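Local structure of Ice-binding protein (5UYT) at residues G219-Y224 and A273-D278. The protein probably binds ice crystals through two beta-solenoid domains and limits their growth, as an antifreeze protein of an Antarctic bacterium. Sequence-based numbering, arbitrary orientation.
Sequences GTVVCY and AQAALD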
loop_
_atom_site.group_PDB
_atom_site.type_symbol
_atom_site.label_atom_id
_atom_site.label_comp_id
_atom_site.label_asym_id
_atom_site.label_seq_id
_atom_site.Cartn_x
_atom_site.Cartn_y
_atom_site.Cartn_z
ATOM N N GLY A 219 24.227 -0.032 11.590
ATOM C CA GLY A 219 25.469 0.285 12.325
ATOM C C GLY A 219 25.673 1.792 12.530
ATOM O O GLY A 219 24.734 2.509 12.913
ATOM N N THR A 220 26.892 2.278 12.269
ATOM C CA THR A 220 27.232 3.670 12.606
ATOM C C THR A 220 26.618 4.661 11.615
ATOM O O THR A 220 26.490 5.847 11.920
ATOM C CB THR A 220 28.755 3.916 12.699
ATOM O OG1 THR A 220 29.327 3.746 11.386
ATOM C CG2 THR A 220 29.435 2.941 13.670
ATOM N N VAL A 221 26.190 4.176 10.451
ATOM C CA VAL A 221 25.601 5.076 9.466
ATOM C C VAL A 221 24.205 5.607 9.921
ATOM O O VAL A 221 23.696 6.603 9.373
ATOM C CB VAL A 221 25.711 4.500 8.015
ATOM C CG1 VAL A 221 24.441 3.792 7.616
ATOM C CG2 VAL A 221 25.969 5.646 7.029
ATOM N N VAL A 222 23.648 5.020 11.006
ATOM C CA VAL A 222 22.450 5.586 11.670
ATOM C C VAL A 222 22.691 7.029 12.180
ATOM O O VAL A 222 21.745 7.823 12.307
ATOM C CB VAL A 222 21.927 4.710 12.855
ATOM C CG1 VAL A 222 22.747 4.909 14.114
ATOM C CG2 VAL A 222 20.451 5.001 13.128
ATOM N N CYS A 223 23.959 7.374 12.420
ATOM C CA CYS A 223 24.316 8.724 12.868
ATOM C C CYS A 223 24.529 9.715 11.749
ATOM O O CYS A 223 24.752 10.891 12.036
ATOM C CB CYS A 223 25.574 8.691 13.762
ATOM S SG CYS A 223 25.252 7.816 15.316
ATOM N N TYR A 224 24.461 9.260 10.495
ATOM C CA TYR A 224 24.614 10.180 9.365
ATOM C C TYR A 224 23.268 10.457 8.720
ATOM O O TYR A 224 22.384 9.603 8.732
ATOM C CB TYR A 224 25.546 9.579 8.316
ATOM C CG TYR A 224 27.015 9.723 8.611
ATOM C CD1 TYR A 224 27.775 10.708 7.970
ATOM C CD2 TYR A 224 27.660 8.860 9.500
ATOM C CE1 TYR A 224 29.127 10.835 8.245
ATOM C CE2 TYR A 224 29.012 8.976 9.775
ATOM C CZ TYR A 224 29.737 9.963 9.124
ATOM O OH TYR A 224 31.071 10.078 9.356
ATOM N N ALA A 273 35.027 6.149 7.312
ATOM C CA ALA A 273 35.468 4.819 6.892
ATOM C C ALA A 273 34.538 3.742 7.450
ATOM O O ALA A 273 34.141 2.814 6.717
ATOM C CB ALA A 273 36.941 4.559 7.277
ATOM N N GLN A 274 34.158 3.887 8.721
ATOM C CA GLN A 274 33.274 2.922 9.379
ATOM C C GLN A 274 31.861 3.017 8.825
ATOM O O GLN A 274 31.182 1.981 8.627
ATOM C CB GLN A 274 33.269 3.099 10.908
ATOM C CG GLN A 274 32.410 2.060 11.645
ATOM C CD GLN A 274 32.926 0.632 11.488
ATOM O OE1 GLN A 274 34.121 0.379 11.541
ATOM N NE2 GLN A 274 32.012 -0.309 11.309
ATOM N N ALA A 275 31.416 4.253 8.575
ATOM C CA ALA A 275 30.113 4.460 7.947
ATOM C C ALA A 275 30.063 3.798 6.557
ATOM O O ALA A 275 29.041 3.220 6.194
ATOM C CB ALA A 275 29.766 5.933 7.860
ATOM N N ALA A 276 31.132 3.917 5.777
ATOM C CA ALA A 276 31.130 3.320 4.424
ATOM C C ALA A 276 30.971 1.789 4.485
ATOM O O ALA A 276 30.247 1.197 3.679
ATOM C CB ALA A 276 32.414 3.681 3.660
ATOM N N LEU A 277 31.661 1.152 5.424
ATOM C CA LEU A 277 31.546 -0.315 5.596
ATOM C C LEU A 277 30.109 -0.685 5.963
ATOM O O LEU A 277 29.510 -1.614 5.407
ATOM C CB LEU A 277 32.531 -0.819 6.668
ATOM C CG LEU A 277 34.014 -0.724 6.281
ATOM C CD1 LEU A 277 34.930 -1.151 7.440
ATOM C CD2 LEU A 277 34.347 -1.607 5.064
ATOM N N ASP A 278 29.548 0.074 6.887
ATOM C CA ASP A 278 28.217 -0.215 7.387
ATOM C C ASP A 278 27.145 0.059 6.329
ATOM O O ASP A 278 26.163 -0.672 6.250
ATOM C CB ASP A 278 27.944 0.569 8.655
ATOM C CG ASP A 278 28.722 0.020 9.824
ATOM O OD1 ASP A 278 29.218 -1.114 9.706
ATOM O OD2 ASP A 278 28.831 0.705 10.849
#
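Asp278 OD2 accepts a 2.9 Å hydrogen bond from Thr220 N, nearly straight at the hydrogen (173°). The N-H approaches on the anti side of the carboxylate, 32° out of its plane. This joins the 3-10 turn 220-223, leading into strand 224-228 of the second right-handed beta-helix, to helix 270-288 packed along that solenoid. Thr220 OG1 lies 3.1 Å from the same Asp278 OD2. OG1 sits between the backbone N and carbonyl carbon (chi1 66°), on the helix side, where the threonine crosses the aspartate at about a right angle. One turn back on the helix, Gln274 bends at chi2 and gives weak NE2 bonds to both carboxylate oxygens; its CG packs 3.5 Å from Thr220 OG1 and close to CG2. An alanine in place of Asp278 would probably leave Thr220 N without its acceptor and Gln274 NE2 freer to swing, loosening the turn from the helix. Next to these polar atoms is an apolar patch: Ala275 CB meets Val221 CG2 at 3.9 Å, and Phe227 touches both residues. A disulfide from Cys223 to Cys422 anchors the same turn. The Tyr224 hydroxyl is hydrogen-bonded to Ser271 near the start of the same helix, and the ring lies obliquely against Ala275, its CE2 3.7 Å from the methyl CB.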